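Local coordinates for protein 2,3-dihydroxybenzoate-AMP ligase (Bacillus subtilis, PDB 1MDB) that belongs to the ANL superfamily of AMP-binding enzymes and holds adenosine monophosphate and 2,3-dihydroxy-benzoic acid in this model, at residues D206-L211 with V246-G251; E216-D221 with T325-F330; L227-M232 with M284-A289; P266-E271 with S298-L303. All coordinates share one frame; numbering follows the deposited sequence.

All four contacts lie in the AMP-binding region. Interactions 1 and 2 share helix 204-218, their centres about 13 Å apart; the centres of 3 and 4 are about 12 Å apart, and the two touch where Ile268 packs on Trp286 and Leu227. That of 1 lies about 22 Å from both. Interactions 2, 3 and 4 reach one mixed sheet, where neighbouring strands 302-306 and 325-331 pair Leu303 with Thr325 and Gln327, so 2 and 4 touch. Along the chain, 1 closes before 4 opens, and 3 and 4 fall between the segments of 2. Interaction 1 joins two helices; the others join helices to sheet strands or the loops beside them, and strand 325-331 reaches the bound ligands.

Interaction 1 (D206-L211 with V246-G251); sequences DYIYSL and VLYAGG
Tyr248 reaches from the last turn of helix 242-248 to Ile208 and Leu211 on helix 204-218, a helix-to-helix packing contact within the AMP-binding fold. From CB outward, the tyrosine meets the other helix step by step. Its CB points toward that helix, and with CG anti to the backbone N (chi1 -179°) the ring is carried toward helix 204-218. The first ring atom to meet anything there is CD1, which has Leu211 CB at 4.4 Å, approaching obliquely. One atom further on, CE1 lies 3.8 Å from Ile208 CG2. That methyl comes in at the ring's edge, near its plane, and the two side chains cross at about a right angle.

Other residues also surround the ring: Arg34 makes a cation-pi interaction with it, and Leu30, Lys212 and Val215 pack on the tyrosine. Just past Tyr248 the helix closes in a Schellman motif, where Gly250 takes positive phi and Gly251 N bonds back to Val246 O at 2.8 Å.

On the opposing helix, Ser210 turns its hydroxyl back to its own backbone: OG donates to Tyr207 O over 2.7 Å, in the carbonyl plane and on a lone pair, while Leu211 N donates to that same oxygen at 3.0 Å.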
# COMPACT_ATOMS: atom_id res chain seq x y z
N ASP A 206 -5.40 5.00 16.52
CA ASP A 206 -4.08 4.91 15.93
C ASP A 206 -4.08 5.17 14.42
O ASP A 206 -3.14 5.76 13.91
CB ASP A 206 -3.40 3.56 16.27
CG ASP A 206 -3.80 2.43 15.32
OD1 ASP A 206 -4.64 1.58 15.70
OD2 ASP A 206 -3.27 2.40 14.19
N TYR A 207 -5.14 4.79 13.72
CA TYR A 207 -5.16 5.02 12.27
C TYR A 207 -5.42 6.49 11.95
O TYR A 207 -4.74 7.08 11.11
CB TYR A 207 -6.22 4.17 11.57
CG TYR A 207 -5.87 3.84 10.12
CD1 TYR A 207 -4.75 3.07 9.82
CD2 TYR A 207 -6.65 4.29 9.06
CE1 TYR A 207 -4.42 2.74 8.51
CE2 TYR A 207 -6.34 3.96 7.73
CZ TYR A 207 -5.22 3.19 7.47
OH TYR A 207 -4.88 2.85 6.17
N ILE A 208 -6.41 7.09 12.60
CA ILE A 208 -6.70 8.48 12.34
C ILE A 208 -5.46 9.34 12.65
O ILE A 208 -5.20 10.34 11.97
CB ILE A 208 -7.95 8.93 13.14
CG1 ILE A 208 -9.16 8.11 12.64
CG2 ILE A 208 -8.20 10.42 12.95
CD1 ILE A 208 -10.46 8.34 13.40
N TYR A 209 -4.67 8.94 13.64
CA TYR A 209 -3.45 9.69 13.93
C TYR A 209 -2.52 9.60 12.72
O TYR A 209 -1.94 10.61 12.29
CB TYR A 209 -2.72 9.13 15.15
CG TYR A 209 -1.38 9.80 15.38
CD1 TYR A 209 -1.31 11.17 15.63
CD2 TYR A 209 -0.19 9.07 15.31
CE1 TYR A 209 -0.08 11.81 15.79
CE2 TYR A 209 1.05 9.70 15.48
CZ TYR A 209 1.10 11.07 15.72
OH TYR A 209 2.31 11.70 15.88
N SER A 210 -2.36 8.40 12.16
CA SER A 210 -1.51 8.23 10.98
C SER A 210 -2.01 9.13 9.84
O SER A 210 -1.21 9.64 9.05
CB SER A 210 -1.49 6.77 10.52
OG SER A 210 -2.58 6.48 9.66
N LEU A 211 -3.33 9.31 9.75
CA LEU A 211 -3.90 10.16 8.71
C LEU A 211 -3.58 11.65 8.97
O LEU A 211 -3.24 12.39 8.04
CB LEU A 211 -5.43 9.96 8.64
CG LEU A 211 -5.93 8.57 8.22
CD1 LEU A 211 -7.46 8.53 8.30
CD2 LEU A 211 -5.47 8.26 6.80
N VAL A 246 -7.06 12.46 2.39
CA VAL A 246 -7.66 13.56 1.63
C VAL A 246 -9.03 13.96 2.17
O VAL A 246 -9.40 15.13 2.14
CB VAL A 246 -7.76 13.18 0.12
CG1 VAL A 246 -8.42 14.30 -0.68
CG2 VAL A 246 -6.36 12.92 -0.44
N LEU A 247 -9.79 12.99 2.68
CA LEU A 247 -11.11 13.29 3.23
C LEU A 247 -10.91 13.93 4.60
O LEU A 247 -11.71 14.74 5.03
CB LEU A 247 -11.96 12.03 3.38
CG LEU A 247 -12.27 11.13 2.18
CD1 LEU A 247 -13.20 10.01 2.64
CD2 LEU A 247 -12.91 11.91 1.05
N TYR A 248 -9.84 13.54 5.27
CA TYR A 248 -9.54 14.08 6.59
C TYR A 248 -9.30 15.58 6.47
O TYR A 248 -9.75 16.36 7.31
CB TYR A 248 -8.27 13.43 7.16
CG TYR A 248 -7.90 13.92 8.55
CD1 TYR A 248 -8.25 13.19 9.70
CD2 TYR A 248 -7.21 15.12 8.72
CE1 TYR A 248 -7.92 13.65 10.97
CE2 TYR A 248 -6.88 15.59 9.99
CZ TYR A 248 -7.23 14.85 11.11
OH TYR A 248 -6.87 15.30 12.36
N ALA A 249 -8.61 15.97 5.41
CA ALA A 249 -8.27 17.37 5.17
C ALA A 249 -9.32 18.17 4.41
O ALA A 249 -9.11 19.36 4.16
CB ALA A 249 -6.93 17.46 4.43
N GLY A 250 -10.41 17.53 4.03
CA GLY A 250 -11.47 18.23 3.32
C GLY A 250 -11.19 18.42 1.84
O GLY A 250 -11.82 19.26 1.20
N GLY A 251 -10.26 17.65 1.30
CA GLY A 251 -9.94 17.77 -0.12
C GLY A 251 -10.90 16.97 -0.98
O GLY A 251 -12.00 16.62 -0.55

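Interaction 2 (E216-D221 with T325-F330); sequences EVCWLD and TLQQVF. With AMP (adenosine monophosphate), chain D; DBH (2,3-dihydroxy-benzoic acid), chain E.
Gln327, on strand 325-331, extends its amide to Cys218 at the C-terminal end of helix 204-218, and this pair carries the contact. The polar part comes first. With CG anti to the backbone N (chi1 -176°) and the chain extended beyond it, the glutamine carries its amide up to the thiol. NE2 donates a weak hydrogen bond to Cys218 SG, 3.6 Å long and bent to 143°. The stronger partners of the amide belong to neighbouring strands and loops: OE1 is hydrogen-bonded to Gln304 NE2, and NE2 to Thr340 O.

Van der Waals packing is slight. Val217 CG1 comes to 4.4 Å from Gln327 NE2, and Tyr339 of strand 337-339 packs on Val217, Cys218 and Gln327 together. The helix closes in a Schellman motif, with Trp219 at positive phi.

Ligand contacts take over further along the same strand. Val329 O accepts a hydrogen bond from AMP N6 at 2.7 Å, with an N-H...O angle of 154°, while Val329 CG1 rests 3.6 Å from DBH C9. Phe330 meets the adenine obliquely, its CD1 3.3 Å from AMP C5, and has the ribose C3' at its edge.

The chemistry implies an amide whose rotation is set by bonds at both ends: OE1 receives from one side chain and NE2 gives to a carbonyl, so the buried polar group is satisfied and the sulfur probably adds little.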
# COMPACT_ATOMS: atom_id res chain seq x y z
N GLU A 216 -0.50 16.57 7.50
CA GLU A 216 0.43 17.64 7.83
C GLU A 216 1.73 17.51 7.04
O GLU A 216 2.17 18.47 6.40
CB GLU A 216 0.70 17.63 9.33
CG GLU A 216 -0.53 17.98 10.15
CD GLU A 216 -0.35 17.70 11.62
OE1 GLU A 216 -1.25 18.06 12.41
OE2 GLU A 216 0.67 17.10 12.00
N VAL A 217 2.34 16.32 7.05
CA VAL A 217 3.59 16.11 6.31
C VAL A 217 3.42 16.28 4.80
O VAL A 217 4.36 16.68 4.12
CB VAL A 217 4.18 14.70 6.56
CG1 VAL A 217 5.44 14.51 5.73
CG2 VAL A 217 4.50 14.53 8.03
N CYS A 218 2.24 16.00 4.27
CA CYS A 218 2.01 16.11 2.83
C CYS A 218 1.30 17.40 2.37
O CYS A 218 1.00 17.56 1.20
CB CYS A 218 1.25 14.87 2.33
SG CYS A 218 2.17 13.30 2.56
N TRP A 219 1.04 18.29 3.32
CA TRP A 219 0.40 19.57 3.03
C TRP A 219 -0.97 19.48 2.35
O TRP A 219 -1.27 20.28 1.46
CB TRP A 219 1.34 20.45 2.17
CG TRP A 219 2.68 20.72 2.79
CD1 TRP A 219 3.10 20.39 4.04
CD2 TRP A 219 3.81 21.37 2.16
NE1 TRP A 219 4.40 20.77 4.24
CE2 TRP A 219 4.86 21.38 3.10
CE3 TRP A 219 4.02 21.94 0.90
CZ2 TRP A 219 6.11 21.93 2.81
CZ3 TRP A 219 5.27 22.49 0.61
CH2 TRP A 219 6.30 22.48 1.57
N LEU A 220 -1.80 18.54 2.77
CA LEU A 220 -3.12 18.42 2.16
C LEU A 220 -4.10 19.44 2.73
O LEU A 220 -4.07 19.74 3.93
CB LEU A 220 -3.71 17.01 2.37
CG LEU A 220 -3.00 15.78 1.81
CD1 LEU A 220 -3.96 14.59 1.90
CD2 LEU A 220 -2.59 16.02 0.36
N ASP A 221 -4.98 19.97 1.88
CA ASP A 221 -5.98 20.92 2.34
C ASP A 221 -7.18 20.93 1.41
O ASP A 221 -7.31 20.08 0.53
CB ASP A 221 -5.41 22.33 2.45
CG ASP A 221 -4.85 22.85 1.15
OD1 ASP A 221 -5.36 22.46 0.07
OD2 ASP A 221 -3.91 23.67 1.20
N THR A 325 7.20 18.19 -7.55
CA THR A 325 8.02 17.66 -6.48
C THR A 325 7.80 16.16 -6.32
O THR A 325 6.66 15.67 -6.37
CB THR A 325 7.69 18.30 -5.12
OG1 THR A 325 7.86 19.72 -5.20
CG2 THR A 325 8.59 17.75 -4.04
N LEU A 326 8.89 15.43 -6.14
CA LEU A 326 8.81 14.00 -5.93
C LEU A 326 8.77 13.79 -4.43
O LEU A 326 9.37 14.55 -3.68
CB LEU A 326 10.03 13.29 -6.52
CG LEU A 326 10.30 11.88 -5.97
CD1 LEU A 326 9.18 10.93 -6.43
CD2 LEU A 326 11.68 11.39 -6.44
N GLN A 327 8.04 12.78 -3.99
CA GLN A 327 8.00 12.47 -2.58
C GLN A 327 8.12 10.96 -2.47
O GLN A 327 7.26 10.22 -2.94
CB GLN A 327 6.70 12.91 -1.90
CG GLN A 327 6.74 12.66 -0.37
CD GLN A 327 5.45 13.02 0.35
OE1 GLN A 327 4.37 12.55 -0.01
NE2 GLN A 327 5.56 13.86 1.38
N GLN A 328 9.21 10.50 -1.87
CA GLN A 328 9.40 9.07 -1.70
C GLN A 328 8.65 8.68 -0.45
O GLN A 328 8.68 9.39 0.55
CB GLN A 328 10.88 8.71 -1.59
CG GLN A 328 11.63 8.94 -2.90
CD GLN A 328 12.86 8.07 -3.03
OE1 GLN A 328 13.89 8.50 -3.55
NE2 GLN A 328 12.77 6.83 -2.56
N VAL A 329 7.96 7.55 -0.51
CA VAL A 329 7.18 7.10 0.61
C VAL A 329 7.53 5.67 0.97
O VAL A 329 7.36 4.76 0.16
CB VAL A 329 5.68 7.21 0.29
CG1 VAL A 329 4.86 6.97 1.55
CG2 VAL A 329 5.38 8.57 -0.31
N PHE A 330 8.01 5.47 2.19
CA PHE A 330 8.38 4.14 2.64
C PHE A 330 7.52 3.81 3.85
O PHE A 330 7.80 4.25 4.96
CB PHE A 330 9.88 4.10 2.98
CG PHE A 330 10.32 2.87 3.75
CD1 PHE A 330 9.76 1.62 3.49
CD2 PHE A 330 11.31 2.97 4.72
CE1 PHE A 330 10.18 0.48 4.19
CE2 PHE A 330 11.74 1.84 5.43
CZ PHE A 330 11.18 0.60 5.17
P AMP D . 2.96 -2.84 2.56
O1P AMP D . 2.25 -3.12 3.85
O2P AMP D . 2.45 -3.62 1.39
O3P AMP D . 3.04 -1.37 2.26
O5' AMP D . 4.51 -3.41 2.68
C5' AMP D . 5.54 -2.72 3.44
C4' AMP D . 6.92 -3.19 2.98
O4' AMP D . 7.03 -2.76 1.64
C3' AMP D . 8.09 -2.54 3.66
O3' AMP D . 8.43 -3.19 4.88
C2' AMP D . 9.18 -2.61 2.60
O2' AMP D . 9.88 -3.88 2.64
C1' AMP D . 8.37 -2.41 1.34
N9 AMP D . 8.54 -0.78 0.92
C8 AMP D . 7.51 0.10 0.91
N7 AMP D . 7.90 1.31 0.51
C5 AMP D . 9.20 1.16 0.28
C6 AMP D . 10.06 2.16 -0.17
N6 AMP D . 9.65 3.40 -0.44
N1 AMP D . 11.37 1.78 -0.34
C2 AMP D . 11.82 0.52 -0.09
N3 AMP D . 10.99 -0.43 0.34
C4 AMP D . 9.65 -0.13 0.54
C21 DBH E . 3.51 -0.51 1.60
O9 DBH E . 4.29 -1.08 0.67
C18 DBH E . 3.40 0.97 1.76
C15 DBH E . 4.08 1.83 0.85
C12 DBH E . 3.99 3.23 1.00
C3 DBH E . 2.62 1.52 2.82
O3 DBH E . 1.93 0.72 3.75
C6 DBH E . 2.54 2.92 2.97
C9 DBH E . 3.22 3.78 2.07
O6 DBH E . 1.81 3.46 4.00

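Interaction 3 (L227-M232 with M284-A289); sequences LAALPM and MVWMDA
Trp286, on helix 280-292, projects its six-membered ring to Leu227 and Ala229, which lie at and just beyond the end of strand 225-228. Its CG lies beside the backbone N and roughly anti to the carbonyl carbon (chi1 -84°), and this directs CZ2 and CH2, the far side of the bicycle, at the end of the strand and the residue after it. Leu227 answers with an extended branch: its CG is anti to the backbone N (chi1 175°), and CD2 in turn is anti to CA, so that this methyl is thrust forward. It arrives at the edge of the indole, near its plane, with CD2 4.3 Å from Trp286 CH2. Ala229 adds its methyl obliquely, CB lying 4.2 Å from Trp286 CZ2. No hydrogen bond joins the two segments; the indole's polar atom NE1 is satisfied by Pro259 O, which helps fix the plane of the ring.

All three touching residues are buried. Around them, Phe265 of helix 261-271 meets the tryptophan edge-to-face, Ala264 of that helix touches both Leu227 and Trp286, and strand 225-228 runs between the parallel strands 252-255 and 275-278, to which Leu227 and Ala228 are bonded through their backbones.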
# COMPACT_ATOMS: atom_id res chain seq x y z
N LEU A 227 -5.65 11.97 -7.01
CA LEU A 227 -6.08 10.95 -7.94
C LEU A 227 -5.73 9.57 -7.37
O LEU A 227 -4.55 9.30 -7.06
CB LEU A 227 -5.36 11.10 -9.28
CG LEU A 227 -5.66 10.00 -10.30
CD1 LEU A 227 -7.11 10.14 -10.78
CD2 LEU A 227 -4.69 10.10 -11.48
N ALA A 228 -6.73 8.72 -7.21
CA ALA A 228 -6.50 7.37 -6.71
C ALA A 228 -6.19 6.52 -7.94
O ALA A 228 -7.11 6.08 -8.63
CB ALA A 228 -7.74 6.85 -6.01
N ALA A 229 -4.91 6.31 -8.22
CA ALA A 229 -4.48 5.53 -9.38
C ALA A 229 -4.16 4.07 -9.04
O ALA A 229 -4.25 3.19 -9.90
CB ALA A 229 -3.26 6.18 -10.02
N LEU A 230 -3.77 3.82 -7.80
CA LEU A 230 -3.46 2.47 -7.35
C LEU A 230 -4.71 1.91 -6.68
O LEU A 230 -5.62 2.66 -6.33
CB LEU A 230 -2.33 2.50 -6.32
CG LEU A 230 -0.95 3.00 -6.76
CD1 LEU A 230 -0.06 3.20 -5.55
CD2 LEU A 230 -0.34 2.00 -7.71
N PRO A 231 -4.78 0.57 -6.50
CA PRO A 231 -5.96 -0.02 -5.84
C PRO A 231 -5.99 0.64 -4.46
O PRO A 231 -5.15 0.35 -3.61
CB PRO A 231 -5.60 -1.50 -5.77
CG PRO A 231 -4.75 -1.70 -7.01
CD PRO A 231 -3.86 -0.47 -6.98
N MET A 232 -6.96 1.52 -4.24
CA MET A 232 -7.04 2.31 -3.01
C MET A 232 -7.25 1.63 -1.66
O MET A 232 -7.10 2.29 -0.63
CB MET A 232 -8.07 3.44 -3.18
CG MET A 232 -9.51 2.98 -3.25
SD MET A 232 -10.57 4.32 -3.87
CE MET A 232 -12.22 3.56 -3.71
N MET A 284 7.85 4.14 -13.81
CA MET A 284 8.59 4.01 -15.06
C MET A 284 7.64 4.15 -16.26
O MET A 284 7.93 4.84 -17.23
CB MET A 284 9.30 2.66 -15.12
CG MET A 284 10.16 2.36 -13.91
SD MET A 284 11.37 3.66 -13.56
CE MET A 284 12.29 2.94 -12.17
N VAL A 285 6.49 3.47 -16.19
CA VAL A 285 5.53 3.55 -17.29
C VAL A 285 5.02 4.98 -17.45
O VAL A 285 4.85 5.46 -18.57
CB VAL A 285 4.31 2.61 -17.05
CG1 VAL A 285 3.28 2.78 -18.17
CG2 VAL A 285 4.78 1.16 -17.00
N TRP A 286 4.78 5.66 -16.34
CA TRP A 286 4.29 7.03 -16.38
C TRP A 286 5.31 7.98 -17.00
O TRP A 286 4.94 8.88 -17.77
CB TRP A 286 3.90 7.51 -14.98
CG TRP A 286 2.51 7.10 -14.58
CD1 TRP A 286 1.92 5.88 -14.78
CD2 TRP A 286 1.53 7.91 -13.91
NE1 TRP A 286 0.64 5.89 -14.27
CE2 TRP A 286 0.38 7.12 -13.73
CE3 TRP A 286 1.53 9.23 -13.43
CZ2 TRP A 286 -0.78 7.61 -13.11
CZ3 TRP A 286 0.38 9.72 -12.81
CH2 TRP A 286 -0.76 8.91 -12.65
N MET A 287 6.58 7.79 -16.65
CA MET A 287 7.63 8.63 -17.19
C MET A 287 7.76 8.43 -18.70
O MET A 287 7.91 9.41 -19.43
CB MET A 287 8.97 8.37 -16.48
CG MET A 287 8.93 8.73 -15.00
SD MET A 287 10.56 8.94 -14.24
CE MET A 287 10.71 10.69 -14.31
N ASP A 288 7.69 7.19 -19.17
CA ASP A 288 7.77 6.96 -20.62
C ASP A 288 6.59 7.65 -21.28
O ASP A 288 6.74 8.40 -22.25
CB ASP A 288 7.68 5.47 -20.97
CG ASP A 288 8.95 4.72 -20.65
OD1 ASP A 288 9.03 3.53 -21.02
OD2 ASP A 288 9.87 5.30 -20.03
N ALA A 289 5.40 7.40 -20.74
CA ALA A 289 4.18 7.97 -21.29
C ALA A 289 4.20 9.49 -21.29
O ALA A 289 3.82 10.11 -22.28
CB ALA A 289 2.98 7.46 -20.50

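Interaction 4 (P266-E271 with S298-L303); sequences PLIERE and SSLQVL
Ile268, on helix 261-271, faces Ser299 and Leu300 in the loop that leads into strand 302-306. Apolar packing is one part of the touch. Ile268 directs its CB toward the loop, and its CG2 branch, anti to the backbone N, lies 4.3 Å from Leu300 CD1. Leu300 starts off at an angle to the helix, but its tip bends nearer, so the meeting is made by methyl ends. The same CG2 also has Ser299 OG at 4.0 Å.

Polar atoms come close too, though no hydrogen bond crosses between the segments. Ser299 OG stands 3.4 Å from Ile268 O, yet its hydrogen bond is made to the carbonyl O of Val273, in the chain between helix 261-271 and strand 275-278. With chi1 at 58° the hydroxyl sits between the backbone N and the carbonyl carbon, which places it close to Ile268 O.

The charged groups make no bond to the 298-303 segment. Arg270 NE and Glu271 OE2 are 3.5 Å apart in a salt bridge; no N-H of the guanidinium points at the carboxylate, so the pair is held by charge. The other carboxylate oxygen of Glu271, OE1, pairs with Arg252. Regular helical bonding supports the turn, as in Glu271 N to Leu267 O at 2.9 Å.

The arrangement is that of an alpha/beta fold built from beta-alpha-beta crossovers: helix 261-271 connects parallel strands 252-255 and 275-278, and here its last turns rest against the approach to the next strand of the sheet, 302-306.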
# COMPACT_ATOMS: atom_id res chain seq x y z
N PRO A 266 -5.70 11.88 -18.72
CA PRO A 266 -6.84 12.75 -19.03
C PRO A 266 -7.48 13.26 -17.74
O PRO A 266 -7.86 14.42 -17.63
CB PRO A 266 -7.78 11.82 -19.81
CG PRO A 266 -6.83 10.87 -20.48
CD PRO A 266 -5.83 10.58 -19.39
N LEU A 267 -7.57 12.38 -16.75
CA LEU A 267 -8.15 12.71 -15.45
C LEU A 267 -7.34 13.80 -14.75
O LEU A 267 -7.88 14.66 -14.07
CB LEU A 267 -8.20 11.46 -14.58
CG LEU A 267 -9.53 10.76 -14.26
CD1 LEU A 267 -10.67 11.29 -15.11
CD2 LEU A 267 -9.34 9.26 -14.44
N ILE A 268 -6.02 13.74 -14.89
CA ILE A 268 -5.17 14.73 -14.25
C ILE A 268 -5.40 16.10 -14.88
O ILE A 268 -5.51 17.11 -14.18
CB ILE A 268 -3.68 14.33 -14.36
CG1 ILE A 268 -3.46 13.02 -13.59
CG2 ILE A 268 -2.79 15.44 -13.82
CD1 ILE A 268 -2.05 12.49 -13.63
N GLU A 269 -5.49 16.14 -16.21
CA GLU A 269 -5.72 17.40 -16.90
C GLU A 269 -7.16 17.90 -16.74
O GLU A 269 -7.39 19.08 -16.46
CB GLU A 269 -5.39 17.26 -18.39
CG GLU A 269 -6.05 18.32 -19.27
CD GLU A 269 -5.48 18.36 -20.67
OE1 GLU A 269 -5.21 17.28 -21.24
OE2 GLU A 269 -5.32 19.48 -21.20
N ARG A 270 -8.12 17.00 -16.90
CA ARG A 270 -9.52 17.37 -16.78
C ARG A 270 -9.89 17.82 -15.37
O ARG A 270 -10.47 18.88 -15.18
CB ARG A 270 -10.43 16.21 -17.20
CG ARG A 270 -11.91 16.50 -17.00
CD ARG A 270 -12.79 15.35 -17.48
NE ARG A 270 -14.19 15.59 -17.12
CZ ARG A 270 -15.21 14.81 -17.48
NH1 ARG A 270 -15.00 13.72 -18.22
NH2 ARG A 270 -16.44 15.11 -17.10
N GLU A 271 -9.52 17.02 -14.37
CA GLU A 271 -9.84 17.34 -12.98
C GLU A 271 -8.80 18.20 -12.29
O GLU A 271 -9.01 18.66 -11.16
CB GLU A 271 -10.02 16.05 -12.18
CG GLU A 271 -11.08 15.15 -12.74
CD GLU A 271 -12.43 15.84 -12.83
OE1 GLU A 271 -12.73 16.68 -11.95
OE2 GLU A 271 -13.19 15.54 -13.78
N SER A 298 0.30 19.59 -15.96
CA SER A 298 0.78 20.79 -15.30
C SER A 298 0.22 21.10 -13.90
O SER A 298 0.90 21.71 -13.09
CB SER A 298 0.52 22.00 -16.21
OG SER A 298 0.64 23.21 -15.50
N SER A 299 -1.01 20.69 -13.63
CA SER A 299 -1.60 20.95 -12.32
C SER A 299 -0.95 20.11 -11.21
O SER A 299 -1.11 20.39 -10.02
CB SER A 299 -3.10 20.64 -12.35
OG SER A 299 -3.33 19.29 -12.74
N LEU A 300 -0.21 19.09 -11.62
CA LEU A 300 0.45 18.21 -10.65
C LEU A 300 1.48 18.96 -9.81
O LEU A 300 2.39 19.60 -10.34
CB LEU A 300 1.10 17.05 -11.40
CG LEU A 300 1.10 15.67 -10.75
CD1 LEU A 300 -0.31 15.30 -10.29
CD2 LEU A 300 1.62 14.65 -11.75
N GLN A 301 1.34 18.88 -8.49
CA GLN A 301 2.26 19.53 -7.55
C GLN A 301 3.16 18.53 -6.82
O GLN A 301 4.30 18.83 -6.49
CB GLN A 301 1.47 20.33 -6.52
CG GLN A 301 0.81 21.59 -7.05
CD GLN A 301 -0.20 22.15 -6.07
OE1 GLN A 301 0.10 22.33 -4.90
NE2 GLN A 301 -1.41 22.43 -6.55
N VAL A 302 2.63 17.33 -6.57
CA VAL A 302 3.37 16.29 -5.86
C VAL A 302 3.10 14.91 -6.44
O VAL A 302 1.94 14.51 -6.62
CB VAL A 302 2.98 16.25 -4.37
CG1 VAL A 302 3.66 15.08 -3.67
CG2 VAL A 302 3.36 17.56 -3.70
N LEU A 303 4.17 14.18 -6.73
CA LEU A 303 4.05 12.84 -7.26
C LEU A 303 4.72 11.89 -6.27
O LEU A 303 5.94 11.94 -6.09
CB LEU A 303 4.73 12.73 -8.63
CG LEU A 303 4.62 11.35 -9.27
CD1 LEU A 303 3.16 11.06 -9.58
CD2 LEU A 303 5.45 11.28 -10.55